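Local coordinates for protein xylulose kinase (Bifidobacterium adolescentis ATCC 15703, PDB 3I8B) that probably phosphorylates D-xylulose to D-xylulose 5-phosphate at the expense of ATP, as an FGGY-family carbohydrate kinase, at residues Gly60-Asp63 against Asp64-Ala67; Glu156-Lys159 against Lys160-Ala163; Asp215-Ala218 against Met219-Ala223. One frame throughout, in Å; residues are numbered along the deposited sequence.

Contact 1: Gly60-Asp63 against Asp64-Ala67; sequences GGLD and DVSA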
loop_
_atom_site.group_PDB
_atom_site.type_symbol
_atom_site.label_atom_id
_atom_site.label_comp_id
_atom_site.label_asym_id
_atom_site.label_seq_id
_atom_site.Cartn_x
_atom_site.Cartn_y
_atom_site.Cartn_z
ATOM N N GLY A 60 -3.700 -11.642 25.124
ATOM C CA GLY A 60 -3.653 -12.860 25.919
ATOM C C GLY A 60 -2.561 -13.842 25.522
ATOM O O GLY A 60 -2.652 -15.040 25.806
ATOM N N GLY A 61 -1.514 -13.345 24.869
ATOM C CA GLY A 61 -0.426 -14.215 24.458
ATOM C C GLY A 61 -0.794 -15.032 23.241
ATOM O O GLY A 61 -1.934 -14.975 22.768
ATOM N N LEU A 62 0.181 -15.790 22.740
ATOM C CA LEU A 62 0.033 -16.575 21.526
ATOM C C LEU A 62 0.466 -18.037 21.742
ATOM O O LEU A 62 0.820 -18.732 20.789
ATOM C CB LEU A 62 0.885 -15.960 20.411
ATOM C CG LEU A 62 0.743 -14.461 20.147
ATOM C CD1 LEU A 62 1.773 -13.965 19.138
ATOM C CD2 LEU A 62 -0.668 -14.162 19.676
ATOM N N ASP A 63 0.449 -18.496 22.987
ATOM C CA ASP A 63 0.908 -19.846 23.304
ATOM C C ASP A 63 0.042 -20.905 22.620
ATOM O O ASP A 63 0.497 -22.023 22.393
ATOM C CB ASP A 63 0.864 -20.105 24.807
ATOM C CG ASP A 63 1.849 -19.270 25.586
ATOM O OD1 ASP A 63 2.824 -18.727 25.001
ATOM O OD2 ASP A 63 1.645 -19.178 26.816
ATOM N N ASP A 64 -1.203 -20.552 22.312
ATOM C CA ASP A 64 -2.131 -21.489 21.684
ATOM C C ASP A 64 -2.308 -21.245 20.185
ATOM O O ASP A 64 -3.298 -21.681 19.589
ATOM C CB ASP A 64 -3.494 -21.435 22.384
ATOM C CG ASP A 64 -4.081 -20.017 22.438
ATOM O OD1 ASP A 64 -3.420 -19.058 21.980
ATOM O OD2 ASP A 64 -5.208 -19.860 22.960
ATOM N N VAL A 65 -1.344 -20.562 19.572
ATOM C CA VAL A 65 -1.473 -20.173 18.176
ATOM C C VAL A 65 -0.590 -21.034 17.262
ATOM O O VAL A 65 0.588 -21.249 17.553
ATOM C CB VAL A 65 -1.181 -18.659 18.003
ATOM C CG1 VAL A 65 -1.155 -18.272 16.546
ATOM C CG2 VAL A 65 -2.227 -17.839 18.775
ATOM N N SER A 66 -1.183 -21.505 16.157
ATOM C CA SER A 66 -0.573 -22.467 15.228
ATOM C C SER A 66 0.091 -21.863 13.976
ATOM O O SER A 66 0.927 -22.500 13.334
ATOM C CB SER A 66 -1.630 -23.484 14.794
ATOM O OG SER A 66 -1.982 -24.332 15.872
ATOM N N ALA A 67 -0.292 -20.643 13.616
ATOM C CA ALA A 67 0.377 -19.935 12.522
ATOM C C ALA A 67 0.150 -18.447 12.704
ATOM O O ALA A 67 -0.859 -18.044 13.273
ATOM C CB ALA A 67 -0.152 -20.394 11.173
#

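Contact 2: Glu156-Lys159 against Lys160-Ala163; sequences ENVK and KIAA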
loop_
_atom_site.group_PDB
_atom_site.type_symbol
_atom_site.label_atom_id
_atom_site.label_comp_id
_atom_site.label_asym_id
_atom_site.label_seq_id
_atom_site.Cartn_x
_atom_site.Cartn_y
_atom_site.Cartn_z
ATOM N N GLU A 156 28.919 6.670 5.987
ATOM C CA GLU A 156 29.434 5.706 6.969
ATOM C C GLU A 156 28.405 4.631 7.304
ATOM O O GLU A 156 28.760 3.472 7.536
ATOM C CB GLU A 156 29.880 6.398 8.263
ATOM C CG GLU A 156 31.053 7.345 8.090
ATOM C CD GLU A 156 30.746 8.477 7.122
ATOM O OE1 GLU A 156 29.658 9.108 7.241
ATOM O OE2 GLU A 156 31.600 8.731 6.240
ATOM N N ASN A 157 27.139 5.035 7.340
ATOM C CA ASN A 157 26.018 4.127 7.592
ATOM C C ASN A 157 25.707 3.229 6.403
ATOM O O ASN A 157 25.390 2.051 6.574
ATOM C CB ASN A 157 24.750 4.935 7.928
ATOM C CG ASN A 157 24.729 5.431 9.361
ATOM O OD1 ASN A 157 23.888 6.268 9.741
ATOM N ND2 ASN A 157 25.631 4.902 10.172
ATOM N N VAL A 158 25.748 3.782 5.197
ATOM C CA VAL A 158 25.366 2.990 4.041
ATOM C C VAL A 158 26.354 1.849 3.834
ATOM O O VAL A 158 25.964 0.746 3.442
ATOM C CB VAL A 158 25.164 3.820 2.767
ATOM C CG1 VAL A 158 26.457 3.838 1.898
ATOM C CG2 VAL A 158 24.004 3.241 1.973
ATOM N N LYS A 159 27.618 2.105 4.168
ATOM C CA LYS A 159 28.685 1.120 4.010
ATOM C C LYS A 159 28.603 -0.026 5.021
ATOM O O LYS A 159 29.231 -1.066 4.819
ATOM C CB LYS A 159 30.060 1.791 4.102
ATOM C CG LYS A 159 30.424 2.649 2.885
ATOM C CD LYS A 159 31.808 3.274 3.072
ATOM C CE LYS A 159 32.059 4.393 2.064
ATOM N NZ LYS A 159 33.245 5.214 2.443
ATOM N N LYS A 160 27.844 0.156 6.103
ATOM C CA LYS A 160 27.664 -0.919 7.103
ATOM C C LYS A 160 26.524 -1.889 6.752
ATOM O O LYS A 160 26.335 -2.905 7.419
ATOM C CB LYS A 160 27.384 -0.330 8.495
ATOM C CG LYS A 160 28.474 0.573 9.065
ATOM C CD LYS A 160 28.122 0.971 10.502
ATOM C CE LYS A 160 28.920 2.181 10.960
ATOM N NZ LYS A 160 28.701 2.492 12.405
ATOM N N ILE A 161 25.730 -1.544 5.750
ATOM C CA ILE A 161 24.568 -2.356 5.407
ATOM C C ILE A 161 24.981 -3.800 5.123
ATOM O O ILE A 161 25.791 -4.042 4.231
ATOM C CB ILE A 161 23.829 -1.782 4.187
ATOM C CG1 ILE A 161 23.329 -0.371 4.494
ATOM C CG2 ILE A 161 22.637 -2.672 3.806
ATOM C CD1 ILE A 161 22.360 0.183 3.477
ATOM N N ALA A 162 24.454 -4.745 5.902
ATOM C CA ALA A 162 24.587 -6.169 5.598
ATOM C C ALA A 162 23.262 -6.766 5.101
ATOM O O ALA A 162 23.244 -7.801 4.430
ATOM C CB ALA A 162 25.113 -6.931 6.802
ATOM N N ALA A 163 22.150 -6.120 5.441
ATOM C CA ALA A 163 20.837 -6.569 4.989
ATOM C C ALA A 163 19.863 -5.395 4.893
ATOM O O ALA A 163 19.937 -4.448 5.665
ATOM C CB ALA A 163 20.268 -7.679 5.928
#

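Contact 3: Asp215-Ala218 against Met219-Ala223; sequences DLIA and MVLEA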
loop_
_atom_site.group_PDB
_atom_site.type_symbol
_atom_site.label_atom_id
_atom_site.label_comp_id
_atom_site.label_asym_id
_atom_site.label_seq_id
_atom_site.Cartn_x
_atom_site.Cartn_y
_atom_site.Cartn_z
ATOM N N ASP A 215 21.501 -4.497 -9.360
ATOM C CA ASP A 215 22.128 -3.406 -10.109
ATOM C C ASP A 215 21.515 -2.034 -9.787
ATOM O O ASP A 215 22.199 -1.010 -9.845
ATOM C CB ASP A 215 22.065 -3.667 -11.625
ATOM C CG ASP A 215 20.641 -3.866 -12.132
ATOM O OD1 ASP A 215 19.876 -4.648 -11.520
ATOM O OD2 ASP A 215 20.288 -3.253 -13.164
ATOM N N LEU A 216 20.223 -2.010 -9.475
ATOM C CA LEU A 216 19.560 -0.758 -9.134
ATOM C C LEU A 216 19.974 -0.334 -7.727
ATOM O O LEU A 216 19.999 0.857 -7.409
ATOM C CB LEU A 216 18.037 -0.877 -9.266
ATOM C CG LEU A 216 17.601 -1.255 -10.684
ATOM C CD1 LEU A 216 16.101 -1.534 -10.751
ATOM C CD2 LEU A 216 17.986 -0.161 -11.663
ATOM N N ILE A 217 20.311 -1.307 -6.888
ATOM C CA ILE A 217 20.861 -0.999 -5.568
ATOM C C ILE A 217 22.290 -0.442 -5.710
ATOM O O ILE A 217 22.590 0.626 -5.190
ATOM C CB ILE A 217 20.843 -2.224 -4.622
ATOM C CG1 ILE A 217 19.394 -2.656 -4.337
ATOM C CG2 ILE A 217 21.577 -1.897 -3.334
ATOM C CD1 ILE A 217 19.261 -3.985 -3.569
ATOM N N ALA A 218 23.149 -1.154 -6.435
ATOM C CA ALA A 218 24.490 -0.649 -6.741
ATOM C C ALA A 218 24.408 0.782 -7.255
ATOM O O ALA A 218 25.239 1.628 -6.927
ATOM C CB ALA A 218 25.192 -1.546 -7.785
HETATM N N MSE A 219 23.398 1.048 -8.070
HETATM C CA MSE A 219 23.264 2.353 -8.706
HETATM C C MSE A 219 23.215 3.475 -7.680
HETATM O O MSE A 219 23.766 4.557 -7.909
HETATM C CB MSE A 219 22.025 2.383 -9.599
HETATM C CG MSE A 219 21.521 3.775 -9.945
HETATM SE SE MSE A 219 19.904 3.670 -11.071
HETATM C CE MSE A 219 20.650 2.767 -12.643
ATOM N N VAL A 220 22.559 3.227 -6.545
ATOM C CA VAL A 220 22.454 4.264 -5.511
ATOM C C VAL A 220 23.603 4.248 -4.504
ATOM O O VAL A 220 23.861 5.255 -3.845
ATOM C CB VAL A 220 21.083 4.239 -4.782
ATOM C CG1 VAL A 220 19.953 4.187 -5.805
ATOM C CG2 VAL A 220 20.996 3.060 -3.795
ATOM N N LEU A 221 24.286 3.109 -4.387
ATOM C CA LEU A 221 25.445 2.983 -3.503
ATOM C C LEU A 221 26.686 3.660 -4.096
ATOM O O LEU A 221 27.636 3.992 -3.381
ATOM C CB LEU A 221 25.757 1.508 -3.229
ATOM C CG LEU A 221 24.722 0.753 -2.384
ATOM C CD1 LEU A 221 25.103 -0.715 -2.180
ATOM C CD2 LEU A 221 24.474 1.456 -1.026
ATOM N N GLU A 222 26.669 3.841 -5.409
ATOM C CA GLU A 222 27.818 4.382 -6.132
ATOM C C GLU A 222 28.275 5.714 -5.559
ATOM O O GLU A 222 29.478 5.975 -5.480
ATOM C CB GLU A 222 27.467 4.531 -7.617
ATOM C CG GLU A 222 28.600 4.930 -8.547
ATOM C CD GLU A 222 28.320 4.480 -9.975
ATOM O OE1 GLU A 222 28.293 3.251 -10.232
ATOM O OE2 GLU A 222 28.096 5.346 -10.831
ATOM N N ALA A 223 27.311 6.537 -5.145
ATOM C CA ALA A 223 27.594 7.857 -4.596
ATOM C C ALA A 223 28.526 7.797 -3.399
ATOM O O ALA A 223 29.361 8.683 -3.215
ATOM C CB ALA A 223 26.302 8.569 -4.207
#

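Contact 1: Gly60-Asp63 against Asp64-Ala67
Leu62 and Val65 stand next to each other with their side chains leaving the turn in one direction, and the contact is easiest to follow outward along Leu62. Its CB is the first atom to meet the valine, 4.0 Å from Val65 CG2. CG sits beside the backbone N of Leu62, anti to the carbonyl carbon (chi1 -50°), and from there the two methyls part. CD2 stays near the same valine methyl, Leu62 CD2 lying 4.1 Å from Val65 CG2. The leucine is buried beyond this contact too, against Ala8 of strand 6-12 and Val19 and Val21 of strand 16-23.

Under the paired side chains the backbone makes a type I beta turn from Leu62 to Val65. Val65 N donates to Leu62 O at 3.1 Å, coming from above the carbonyl plane, with an N-H...O angle of 148°. The turn belongs to the connection from helix 46-58 to strand 65-72 in the mixed sheet of the N-terminal FGGY domain. That helix ends in a Schellman motif with Gly60, at positive phi, as its C-prime residue.

Val65 reaches back over the same carbonyl: Val65 CB is 3.4 Å from Leu62 O, and its CG2 is 3.8 Å from Leu62 CA. The two central residues of the turn aim their acids differently. The carboxylates do not meet, Asp63 OD1 standing 6.9 Å from Asp64 OD1. Asp64 holds CG between its backbone N and carbonyl carbon (chi1 55°), which lays OD1 back over the turn, 4.0 Å from Leu62 C. There Asp64 OD1 forms a salt bridge with Arg31 NH2, and the same guanidinium nitrogen also hydrogen-bonds to Gly61 O.

Contact 2: Glu156-Lys159 against Lys160-Ala163
The side chains of Val158 and Ile161 meet at a slant across a type I beta turn, Val158 to Ile161, that follows on from the region of helix 155-158. Their meeting point is methyl against methyl, Val158 CG2 to Ile161 CD1 at 3.8 Å. On the isoleucine, CG1 is anti to the carbonyl carbon (chi1 -61°), a setting that swings the ethyl arm back over the turn and brings Ile161 CG1 to 3.0 Å from Val158 O. Replacing Ile161 by an alanine would probably lose the packing on Val158 CG2 from the turn side and open a gap over Val158 O.

The turn is closed by Ile161 N donating to Val158 O at 3.3 Å, from above the carbonyl plane. This oxygen also receives a hydrogen bond from His233 NE2, which links the turn to helix 227-236. Val158 itself packs against Leu221 and Ala224 of helix 214-225 and Val150 of helix 143-153. Just past the turn, Ala162 and Ala163 form a classic bulge opposite Leu80.

The two lysines go different ways, both extended beyond CG. Lys159 leaves the backbone away from Lys160-Ala163 and touches Glu225 of helix 214-225, whereas Lys160 lies back along the helix. Its backbone N donates to Asn157 O at 3.1 Å, and its aliphatic chain passes over the carbonyl four residues earlier, with Lys160 CG 3.3 Å from Glu156 O.

Contact 3: Asp215-Ala218 against Met219-Ala223
Leu216 lies alongside Met219, a selenomethionine in this model, on one side of helix 214-225, both side chains pointing the same way. Met219 leaves the backbone with CG anti to its N (chi1 161°), runs straight to SE and then bends at chi3. The bend sends its terminal methyl back along the helix, so that Met219 CE ends 4.1 Å from Leu216 CD2. At its base, Met219 CB rests 3.4 Å from Leu216 O. Beyond the pair, Met219 touches Leu105 and Lys108 of helix 99-110.

A second pair, one turn apart, follows on another side: Ile217 and Leu221 are also side by side, with Ile217 CG2 3.9 Å from Leu221 CD1. The leucine also touches Ala230 and His233 of helix 227-236, while Val220 is turned to Leu144, Val147 and Ala148 of helix 143-153. Neighbouring helices therefore meet this one on several faces. Asp215, at an exposed position, makes a salt bridge with Arg213 through OD2 and NH2.

The backbone bonding of the helix is uneven. Met219 N donates to Asp215 O at 3.0 Å, the ordinary i to i+4 bond. Ile217 O is gripped twice: Leu221 N approaches in the carbonyl plane at 3.1 Å, whereas Val220 N, one residue nearer, comes from above it at 2.9 Å. Ala218 O also faces two donors, Leu221 N and Glu222 N, though both bonds are weak. Val220 leans over the doubly held oxygen as well, its CG2 placed 3.2 Å from Ile217 O.

All three contacts belong to the N-terminal FGGY domain, but only contacts 2 and 3 touch. These are neighbours in a helical layer, their centres 13 Å apart, joined where Val158 CG2 packs 3.5 Å from Leu221 CD2; helices 143-153 and 227-236 also reach both. Contact 1 stands apart at the start of strand 65-72, an inner strand of the five-stranded sheet, its nearest atoms about 24 Å from contact 2 and about 29 Å from contact 3. Contacts 1 and 3 lie away from the metal and active sites. Contact 2 comes closest to one: the Ile161 side chain is about 10 Å from that of Leu192, which binds the magnesium ion with Glu190 and Thr241.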